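Post-proline cleaving enzyme (Rickettsia typhi, PDB 4HVT) probably acts as a serine-type oligopeptidase that cleaves peptides after proline, pairing a beta-propeller with an alpha/beta-hydrolase catalytic domain. Local coordinates at residues F266-L274 with Q284-T293; G296-W304 with F377-T385. One frame throughout, in Å; residues are numbered along the deposited sequence.

Contact 1 (F266-L274 with Q284-T293); sequences FYNYDNYIL and QKINMPSDAT
The Tyr269 ring has the carbonyl O of Ser290 at its edge, near the ring plane, and water 2 over one face, toward the rim. Thr293 CG2 meets the same ring obliquely, 3.9 Å from CE1. The Tyr272 ring is also met obliquely: its CD2 lies 3.7 Å from Lys285 CA, and CE2 touches the CB and CG of that lysine. Lys285 then bends at chi4 (-53°), and its NZ makes a long salt bridge, 3.5 Å, to Asp270 OD1. Asp270 OD2 is hydrogen-bonded to Tyr240 OH.

Here the last two strands of a four-stranded propeller sheet, 269-275 and 282-285, pair as an antiparallel hairpin. Ile273 and Gln284 exchange two backbone hydrogen bonds, and Ile286 N adds one to Asn271 O. Ile286 CD1 packs on Ile273 CG1 at 4.0 Å. The chains then separate. Water 2 links Asn271 ND2 to Ala292 O, and water 3 links Asn271 N to Ile286 O; Asn271 OD1 is hydrogen-bonded to Ser261 OG.

At the type I turn 289-292 the chains meet again. Tyr269 N hydrogen-bonds to Ser290 O at 2.8 Å. Ser290 OG donates to Asn268 OD1 at 2.7 Å, the donor lying 31° out of the amide plane.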
loop_
_atom_site.group_PDB
_atom_site.type_symbol
_atom_site.label_atom_id
_atom_site.label_comp_id
_atom_site.label_asym_id
_atom_site.label_seq_id
_atom_site.Cartn_x
_atom_site.Cartn_y
_atom_site.Cartn_z
ATOM N N PHE A 266 -14.993 7.542 0.031
ATOM C CA PHE A 266 -13.842 6.813 0.523
ATOM C C PHE A 266 -14.255 5.609 1.402
ATOM O O PHE A 266 -13.699 4.515 1.224
ATOM C CB PHE A 266 -12.804 7.680 1.223
ATOM C CG PHE A 266 -11.435 7.077 1.170
ATOM C CD1 PHE A 266 -10.641 7.282 0.065
ATOM C CD2 PHE A 266 -10.997 6.268 2.200
ATOM C CE1 PHE A 266 -9.384 6.672 -0.003
ATOM C CE2 PHE A 266 -9.736 5.647 2.134
ATOM C CZ PHE A 266 -8.939 5.901 1.052
ATOM N N TYR A 267 -15.205 5.811 2.327
ATOM C CA TYR A 267 -15.629 4.771 3.303
ATOM C C TYR A 267 -16.987 4.177 3.039
ATOM O O TYR A 267 -17.259 3.040 3.457
ATOM C CB TYR A 267 -15.581 5.321 4.745
ATOM C CG TYR A 267 -14.161 5.658 5.148
ATOM C CD1 TYR A 267 -13.227 4.678 5.411
ATOM C CD2 TYR A 267 -13.741 6.999 5.172
ATOM C CE1 TYR A 267 -11.904 5.000 5.713
ATOM C CE2 TYR A 267 -12.420 7.328 5.469
ATOM C CZ TYR A 267 -11.508 6.316 5.742
ATOM O OH TYR A 267 -10.177 6.665 6.022
ATOM N N ASN A 268 -17.851 4.873 2.294
ATOM C CA ASN A 268 -19.185 4.371 1.957
ATOM C C ASN A 268 -19.347 4.097 0.471
ATOM O O ASN A 268 -18.738 4.768 -0.339
ATOM C CB ASN A 268 -20.270 5.382 2.392
ATOM C CG ASN A 268 -20.307 5.552 3.904
ATOM O OD1 ASN A 268 -20.831 4.697 4.635
ATOM N ND2 ASN A 268 -19.769 6.646 4.367
ATOM N N TYR A 269 -20.149 3.080 0.146
ATOM C CA TYR A 269 -20.230 2.570 -1.158
ATOM C C TYR A 269 -21.665 2.307 -1.576
ATOM O O TYR A 269 -22.526 2.046 -0.712
ATOM C CB TYR A 269 -19.516 1.206 -1.195
ATOM C CG TYR A 269 -18.056 1.189 -0.915
ATOM C CD1 TYR A 269 -17.576 1.285 0.409
ATOM C CD2 TYR A 269 -17.149 0.990 -1.941
ATOM C CE1 TYR A 269 -16.208 1.198 0.652
ATOM C CE2 TYR A 269 -15.801 0.925 -1.699
ATOM C CZ TYR A 269 -15.344 1.011 -0.396
ATOM O OH TYR A 269 -13.983 0.936 -0.158
ATOM N N ASP A 270 -21.894 2.315 -2.906
ATOM C CA ASP A 270 -23.004 1.646 -3.559
ATOM C C ASP A 270 -22.415 0.462 -4.303
ATOM O O ASP A 270 -21.592 0.647 -5.157
ATOM C CB ASP A 270 -23.678 2.507 -4.624
ATOM C CG ASP A 270 -24.337 3.719 -4.072
ATOM O OD1 ASP A 270 -24.812 3.684 -2.904
ATOM O OD2 ASP A 270 -24.439 4.669 -4.863
ATOM N N ASN A 271 -22.861 -0.745 -3.986
ATOM C CA ASN A 271 -22.310 -1.949 -4.608
ATOM C C ASN A 271 -23.434 -2.718 -5.327
ATOM O O ASN A 271 -24.627 -2.657 -4.930
ATOM C CB ASN A 271 -21.686 -2.885 -3.571
ATOM C CG ASN A 271 -20.497 -2.306 -2.885
ATOM O OD1 ASN A 271 -19.644 -1.782 -3.519
ATOM N ND2 ASN A 271 -20.435 -2.441 -1.592
ATOM N N TYR A 272 -23.072 -3.423 -6.380
ATOM C CA TYR A 272 -24.019 -4.127 -7.212
ATOM C C TYR A 272 -23.470 -5.489 -7.685
ATOM O O TYR A 272 -22.287 -5.696 -7.779
ATOM C CB TYR A 272 -24.342 -3.358 -8.506
ATOM C CG TYR A 272 -24.764 -1.921 -8.275
ATOM C CD1 TYR A 272 -23.843 -0.937 -7.975
ATOM C CD2 TYR A 272 -26.087 -1.584 -8.420
ATOM C CE1 TYR A 272 -24.262 0.369 -7.779
ATOM C CE2 TYR A 272 -26.498 -0.283 -8.209
ATOM C CZ TYR A 272 -25.549 0.658 -7.878
ATOM O OH TYR A 272 -25.971 1.991 -7.678
ATOM N N ILE A 273 -24.393 -6.374 -8.001
ATOM C CA ILE A 273 -24.048 -7.543 -8.760
ATOM C C ILE A 273 -24.465 -7.317 -10.185
ATOM O O ILE A 273 -25.640 -7.043 -10.445
ATOM C CB ILE A 273 -24.767 -8.823 -8.248
ATOM C CG1 ILE A 273 -24.382 -9.084 -6.783
ATOM C CG2 ILE A 273 -24.375 -10.063 -9.060
ATOM C CD1 ILE A 273 -25.097 -10.271 -6.205
ATOM N N LEU A 274 -23.524 -7.467 -11.101
ATOM C CA LEU A 274 -23.808 -7.474 -12.560
ATOM C C LEU A 274 -23.733 -8.933 -12.984
ATOM O O LEU A 274 -22.685 -9.612 -12.852
ATOM C CB LEU A 274 -22.807 -6.674 -13.342
ATOM C CG LEU A 274 -22.923 -6.729 -14.843
ATOM C CD1 LEU A 274 -24.094 -5.922 -15.379
ATOM C CD2 LEU A 274 -21.654 -6.234 -15.450
ATOM N N GLN A 284 -28.137 -5.395 -10.170
ATOM C CA GLN A 284 -28.950 -5.427 -8.976
ATOM C C GLN A 284 -28.171 -4.924 -7.761
ATOM O O GLN A 284 -27.064 -5.349 -7.536
ATOM C CB GLN A 284 -29.487 -6.794 -8.722
ATOM C CG GLN A 284 -30.494 -7.228 -9.774
ATOM C CD GLN A 284 -30.894 -8.668 -9.540
ATOM O OE1 GLN A 284 -30.122 -9.625 -9.820
ATOM N NE2 GLN A 284 -32.064 -8.842 -8.938
ATOM N N LYS A 285 -28.796 -4.000 -7.042
ATOM C CA LYS A 285 -28.151 -3.303 -5.940
ATOM C C LYS A 285 -28.020 -4.191 -4.724
ATOM O O LYS A 285 -28.965 -4.873 -4.328
ATOM C CB LYS A 285 -28.949 -2.027 -5.570
ATOM C CG LYS A 285 -28.193 -1.065 -4.663
ATOM C CD LYS A 285 -29.091 0.182 -4.393
ATOM C CE LYS A 285 -28.264 1.420 -4.145
ATOM N NZ LYS A 285 -27.267 1.163 -3.066
ATOM N N ILE A 286 -26.802 -4.245 -4.170
ATOM C CA ILE A 286 -26.516 -5.014 -2.957
ATOM C C ILE A 286 -27.019 -4.237 -1.725
ATOM O O ILE A 286 -26.792 -3.020 -1.601
ATOM C CB ILE A 286 -24.996 -5.304 -2.850
ATOM C CG1 ILE A 286 -24.625 -6.362 -3.859
ATOM C CG2 ILE A 286 -24.609 -5.716 -1.439
ATOM C CD1 ILE A 286 -23.157 -6.485 -4.065
ATOM N N ASN A 287 -27.755 -4.960 -0.877
ATOM C CA ASN A 287 -28.265 -4.464 0.375
ATOM C C ASN A 287 -27.353 -4.968 1.511
ATOM O O ASN A 287 -27.514 -6.108 2.017
ATOM C CB ASN A 287 -29.718 -4.939 0.573
ATOM C CG ASN A 287 -30.395 -4.252 1.761
ATOM O OD1 ASN A 287 -29.732 -3.605 2.554
ATOM N ND2 ASN A 287 -31.730 -4.338 1.837
ATOM N N MET A 288 -26.338 -4.142 1.795
ATOM C CA MET A 288 -25.440 -4.339 2.933
ATOM C C MET A 288 -25.133 -2.969 3.518
ATOM O O MET A 288 -25.395 -1.919 2.872
ATOM C CB MET A 288 -24.101 -5.019 2.514
ATOM C CG MET A 288 -24.226 -6.473 2.025
ATOM S SD MET A 288 -24.686 -7.613 3.354
ATOM C CE MET A 288 -23.065 -7.696 4.143
ATOM N N PRO A 289 -24.653 -2.934 4.760
ATOM C CA PRO A 289 -24.250 -1.625 5.299
ATOM C C PRO A 289 -23.322 -0.879 4.335
ATOM O O PRO A 289 -22.431 -1.465 3.748
ATOM C CB PRO A 289 -23.565 -1.997 6.639
ATOM C CG PRO A 289 -24.193 -3.285 7.045
ATOM C CD PRO A 289 -24.355 -4.025 5.708
ATOM N N SER A 290 -23.511 0.435 4.180
ATOM C CA SER A 290 -22.797 1.170 3.168
ATOM C C SER A 290 -21.283 1.223 3.355
ATOM O O SER A 290 -20.571 1.380 2.377
ATOM C CB SER A 290 -23.335 2.602 3.072
ATOM O OG SER A 290 -23.138 3.322 4.272
ATOM N N ASP A 291 -20.798 1.002 4.588
ATOM C CA ASP A 291 -19.358 0.990 4.873
ATOM C C ASP A 291 -18.835 -0.409 5.136
ATOM O O ASP A 291 -17.683 -0.562 5.531
ATOM C CB ASP A 291 -18.957 1.955 5.993
ATOM C CG ASP A 291 -19.758 1.760 7.288
ATOM O OD1 ASP A 291 -20.694 0.929 7.387
ATOM O OD2 ASP A 291 -19.382 2.454 8.271
ATOM N N ALA A 292 -19.657 -1.440 4.899
ATOM C CA ALA A 292 -19.151 -2.826 4.901
ATOM C C ALA A 292 -18.394 -3.090 3.597
ATOM O O ALA A 292 -18.730 -2.498 2.567
ATOM C CB ALA A 292 -20.294 -3.789 5.100
ATOM N N THR A 293 -17.349 -3.933 3.647
ATOM C CA THR A 293 -16.504 -4.224 2.498
ATOM C C THR A 293 -16.372 -5.711 2.220
ATOM O O THR A 293 -16.305 -6.527 3.133
ATOM C CB THR A 293 -15.095 -3.613 2.671
ATOM O OG1 THR A 293 -14.565 -3.992 3.929
ATOM C CG2 THR A 293 -15.195 -2.082 2.563
HETATM O O HOH W 1 -15.559 1.213 4.672
HETATM O O HOH W 2 -18.019 -1.850 0.092
HETATM O O HOH W 3 -24.616 -1.337 -1.779
HETATM O O HOH W 4 -27.574 -9.409 -10.665
#

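Contact 2 (G296-W304 with F377-T385)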
loop_
_atom_site.group_PDB
_atom_site.type_symbol
_atom_site.label_atom_id
_atom_site.label_comp_id
_atom_site.label_asym_id
_atom_site.label_seq_id
_atom_site.Cartn_x
_atom_site.Cartn_y
_atom_site.Cartn_z
ATOM N N GLY A 296 -13.717 -11.383 0.289
ATOM C CA GLY A 296 -13.429 -12.653 -0.347
ATOM C C GLY A 296 -14.670 -13.517 -0.475
ATOM O O GLY A 296 -15.775 -13.126 -0.060
ATOM N N SER A 297 -14.455 -14.758 -0.908
ATOM C CA SER A 297 -15.539 -15.758 -1.092
ATOM C C SER A 297 -14.974 -17.162 -0.945
ATOM O O SER A 297 -13.791 -17.386 -0.993
ATOM C CB SER A 297 -16.142 -15.634 -2.453
ATOM O OG SER A 297 -15.221 -15.948 -3.474
ATOM N N PHE A 298 -15.911 -18.100 -0.827
ATOM C CA PHE A 298 -15.637 -19.511 -0.826
ATOM C C PHE A 298 -16.913 -20.175 -1.315
ATOM O O PHE A 298 -17.988 -19.983 -0.722
ATOM C CB PHE A 298 -15.319 -20.008 0.560
ATOM C CG PHE A 298 -14.912 -21.466 0.601
ATOM C CD1 PHE A 298 -13.775 -21.892 -0.059
ATOM C CD2 PHE A 298 -15.709 -22.418 1.247
ATOM C CE1 PHE A 298 -13.409 -23.242 -0.021
ATOM C CE2 PHE A 298 -15.349 -23.769 1.276
ATOM C CZ PHE A 298 -14.191 -24.172 0.661
ATOM N N LYS A 299 -16.798 -20.984 -2.358
ATOM C CA LYS A 299 -17.979 -21.553 -3.004
ATOM C C LYS A 299 -18.945 -20.393 -3.299
ATOM O O LYS A 299 -18.518 -19.366 -3.777
ATOM C CB LYS A 299 -18.602 -22.705 -2.177
ATOM C CG LYS A 299 -17.590 -23.715 -1.698
ATOM C CD LYS A 299 -16.918 -24.412 -2.763
ATOM C CE LYS A 299 -16.561 -25.852 -2.270
ATOM N NZ LYS A 299 -15.902 -26.522 -3.395
ATOM N N GLU A 300 -20.215 -20.547 -2.980
ATOM C CA GLU A 300 -21.218 -19.500 -3.267
ATOM C C GLU A 300 -21.410 -18.504 -2.107
ATOM O O GLU A 300 -22.326 -17.701 -2.146
ATOM C CB GLU A 300 -22.566 -20.182 -3.613
ATOM C CG GLU A 300 -22.480 -20.917 -4.943
ATOM C CD GLU A 300 -23.767 -21.542 -5.408
ATOM O OE1 GLU A 300 -24.830 -21.232 -4.830
ATOM O OE2 GLU A 300 -23.715 -22.390 -6.368
ATOM N N TYR A 301 -20.506 -18.480 -1.125
ATOM C CA TYR A 301 -20.610 -17.604 0.039
ATOM C C TYR A 301 -19.605 -16.445 -0.060
ATOM O O TYR A 301 -18.511 -16.674 -0.593
ATOM C CB TYR A 301 -20.364 -18.400 1.325
ATOM C CG TYR A 301 -21.504 -19.349 1.590
ATOM C CD1 TYR A 301 -21.627 -20.528 0.865
ATOM C CD2 TYR A 301 -22.508 -19.018 2.476
ATOM C CE1 TYR A 301 -22.696 -21.362 1.031
ATOM C CE2 TYR A 301 -23.574 -19.864 2.660
ATOM C CZ TYR A 301 -23.675 -21.014 1.916
ATOM O OH TYR A 301 -24.762 -21.844 2.047
ATOM N N VAL A 302 -19.926 -15.284 0.488
ATOM C CA VAL A 302 -19.116 -14.099 0.461
ATOM C C VAL A 302 -18.899 -13.599 1.871
ATOM O O VAL A 302 -19.737 -13.817 2.732
ATOM C CB VAL A 302 -19.745 -12.981 -0.420
ATOM C CG1 VAL A 302 -19.643 -13.326 -1.901
ATOM C CG2 VAL A 302 -21.170 -12.784 -0.042
ATOM N N PHE A 303 -17.716 -13.045 2.110
ATOM C CA PHE A 303 -17.292 -12.554 3.421
ATOM C C PHE A 303 -17.227 -11.067 3.422
ATOM O O PHE A 303 -16.586 -10.483 2.549
ATOM C CB PHE A 303 -15.907 -13.082 3.764
ATOM C CG PHE A 303 -15.805 -14.592 3.721
ATOM C CD1 PHE A 303 -16.439 -15.318 4.659
ATOM C CD2 PHE A 303 -15.130 -15.256 2.701
ATOM C CE1 PHE A 303 -16.418 -16.687 4.657
ATOM C CE2 PHE A 303 -15.123 -16.632 2.676
ATOM C CZ PHE A 303 -15.810 -17.348 3.631
ATOM N N TRP A 304 -17.796 -10.422 4.457
ATOM C CA TRP A 304 -17.900 -8.993 4.532
ATOM C C TRP A 304 -17.420 -8.523 5.902
ATOM O O TRP A 304 -17.774 -9.084 6.955
ATOM C CB TRP A 304 -19.331 -8.528 4.294
ATOM C CG TRP A 304 -19.770 -8.659 2.876
ATOM C CD1 TRP A 304 -20.021 -9.822 2.211
ATOM C CD2 TRP A 304 -19.984 -7.597 1.909
ATOM N NE1 TRP A 304 -20.342 -9.563 0.878
ATOM C CE2 TRP A 304 -20.345 -8.201 0.683
ATOM C CE3 TRP A 304 -19.883 -6.179 1.968
ATOM C CZ2 TRP A 304 -20.644 -7.450 -0.465
ATOM C CZ3 TRP A 304 -20.172 -5.454 0.833
ATOM C CH2 TRP A 304 -20.582 -6.087 -0.366
ATOM N N PHE A 377 -10.817 -23.025 8.078
ATOM C CA PHE A 377 -12.101 -23.734 8.166
ATOM C C PHE A 377 -12.625 -23.979 6.770
ATOM O O PHE A 377 -11.983 -23.591 5.790
ATOM C CB PHE A 377 -13.178 -22.978 8.988
ATOM C CG PHE A 377 -13.389 -21.588 8.552
ATOM C CD1 PHE A 377 -12.562 -20.548 9.032
ATOM C CD2 PHE A 377 -14.416 -21.284 7.700
ATOM C CE1 PHE A 377 -12.774 -19.244 8.624
ATOM C CE2 PHE A 377 -14.616 -19.999 7.269
ATOM C CZ PHE A 377 -13.797 -18.956 7.753
ATOM N N THR A 378 -13.721 -24.722 6.691
ATOM C CA THR A 378 -14.370 -25.011 5.454
ATOM C C THR A 378 -15.885 -25.059 5.616
ATOM O O THR A 378 -16.416 -24.631 6.624
ATOM C CB THR A 378 -13.756 -26.275 4.830
ATOM O OG1 THR A 378 -14.242 -26.445 3.489
ATOM C CG2 THR A 378 -14.073 -27.514 5.665
ATOM N N LEU A 379 -16.566 -25.537 4.578
ATOM C CA LEU A 379 -17.990 -25.854 4.623
ATOM C C LEU A 379 -18.213 -27.335 4.592
ATOM O O LEU A 379 -17.578 -28.042 3.814
ATOM C CB LEU A 379 -18.713 -25.303 3.402
ATOM C CG LEU A 379 -19.130 -23.852 3.374
ATOM C CD1 LEU A 379 -19.618 -23.506 1.948
ATOM C CD2 LEU A 379 -20.260 -23.576 4.377
ATOM N N GLU A 380 -19.120 -27.778 5.464
ATOM C CA GLU A 380 -19.555 -29.174 5.529
ATOM C C GLU A 380 -21.050 -29.119 5.663
ATOM O O GLU A 380 -21.571 -28.555 6.636
ATOM C CB GLU A 380 -19.033 -29.823 6.777
ATOM C CG GLU A 380 -17.717 -30.531 6.655
ATOM C CD GLU A 380 -17.646 -31.686 7.654
ATOM O OE1 GLU A 380 -17.709 -31.444 8.878
ATOM O OE2 GLU A 380 -17.576 -32.843 7.210
ATOM N N ASN A 381 -21.763 -29.670 4.690
ATOM C CA ASN A 381 -23.215 -29.712 4.783
ATOM C C ASN A 381 -23.790 -28.307 4.885
ATOM O O ASN A 381 -24.648 -28.044 5.725
ATOM C CB ASN A 381 -23.623 -30.527 6.011
ATOM N N GLU A 382 -23.287 -27.400 4.053
ATOM C CA GLU A 382 -23.678 -26.008 4.076
ATOM C C GLU A 382 -23.531 -25.327 5.459
ATOM O O GLU A 382 -24.141 -24.278 5.692
ATOM C CB GLU A 382 -25.128 -25.821 3.555
ATOM C CG GLU A 382 -25.353 -26.189 2.093
ATOM C CD GLU A 382 -24.469 -25.407 1.134
ATOM O OE1 GLU A 382 -24.795 -24.236 0.795
ATOM O OE2 GLU A 382 -23.443 -25.981 0.707
ATOM N N GLN A 383 -22.715 -25.882 6.361
ATOM C CA GLN A 383 -22.381 -25.146 7.606
ATOM C C GLN A 383 -20.875 -24.904 7.692
ATOM O O GLN A 383 -20.097 -25.741 7.260
ATOM C CB GLN A 383 -22.789 -25.928 8.849
ATOM C CG GLN A 383 -24.277 -26.165 9.014
ATOM C CD GLN A 383 -25.093 -24.893 9.215
ATOM O OE1 GLN A 383 -24.796 -24.034 10.079
ATOM N NE2 GLN A 383 -26.160 -24.775 8.434
ATOM N N TRP A 384 -20.505 -23.776 8.275
ATOM C CA TRP A 384 -19.091 -23.482 8.553
ATOM C C TRP A 384 -18.510 -24.378 9.623
ATOM O O TRP A 384 -19.074 -24.512 10.708
ATOM C CB TRP A 384 -18.908 -22.006 8.962
ATOM C CG TRP A 384 -19.368 -21.076 7.889
ATOM C CD1 TRP A 384 -20.461 -20.270 7.924
ATOM C CD2 TRP A 384 -18.763 -20.880 6.601
ATOM N NE1 TRP A 384 -20.585 -19.574 6.735
ATOM C CE2 TRP A 384 -19.562 -19.947 5.898
ATOM C CE3 TRP A 384 -17.677 -21.439 5.947
ATOM C CZ2 TRP A 384 -19.253 -19.534 4.591
ATOM C CZ3 TRP A 384 -17.340 -20.969 4.677
ATOM C CH2 TRP A 384 -18.124 -20.036 4.025
ATOM N N THR A 385 -17.395 -25.005 9.324
ATOM C CA THR A 385 -16.809 -25.952 10.296
ATOM C C THR A 385 -16.086 -25.194 11.413
ATOM O O THR A 385 -15.811 -23.979 11.309
ATOM C CB THR A 385 -15.817 -26.900 9.628
ATOM O OG1 THR A 385 -14.741 -26.146 9.047
ATOM C CG2 THR A 385 -16.478 -27.727 8.596
HETATM O O HOH W 5 -24.510 -22.899 -1.873
#
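Two beta hairpins from neighbouring sheets of the N-terminal beta-propeller meet here. One is the hairpin of 293-298 and 301-305, closed by a type II' turn from Phe298 to Tyr301. The other joins 371-380 to 383-384 through a type I' turn from Glu380 to Gln383. No backbone hydrogen bond links them, and the contact is made by side chains.

Trp384 is the centre of an aromatic cluster with Tyr301 and Phe303. Its six-membered ring turns an edge toward the face of Tyr301 in an offset edge-to-face pair, with planes at 79°. Trp384 CZ2 comes 3.6 Å from Tyr301 CB. The Phe303 and Trp384 side chains approach each other from opposite directions, and Phe303 CZ lies 3.6 Å from Trp384 CH2, the two rings oblique. Leu379 CD2 rests over one face of the indole, toward the rim. The other methyl, CD1, touches Tyr301 CD1 at 3.8 Å and Phe298 CD2 at 4.1 Å. The ring of Phe298 swings away from its own N (chi1 -175°) and reaches across to Thr378 and Leu379. Thr378 OG1, 3.6 Å from Phe298 CZ, is hydrogen-bonded to Asp360 O.

At the outer end Tyr301 OH donates to Glu382 OE1 at 2.7 Å. The carboxylate oxygen lies at the edge of the phenol ring, but the hydroxyl meets it from 44° above the carboxylate plane. Water 5 also donates to this oxygen. Leu379 N is buried without a partner. The interface is thus mainly apolar, and the two donors at Glu382 OE1 would probably favour a charged carboxylate.

Contacts 1 and 2 both lie in the N-terminal beta-propeller, with their centres about 20 Å apart. They come in series along the chain: both segments of contact 1 precede those of contact 2. Contact 1 lies mostly within one sheet, at one of its edge strands, 282-285, and its second segment leads into strand 293-298 of the next sheet. Contact 2 joins that next sheet to the one containing 371-380. Together they follow three successive sheets round the propeller. Trp304, on strand 301-305, links them directly: its ring packs on Met288, Ala292, Thr293 and Asn271 of contact 1. Side-chain packing thus continues from sheet to sheet in this part of the domain.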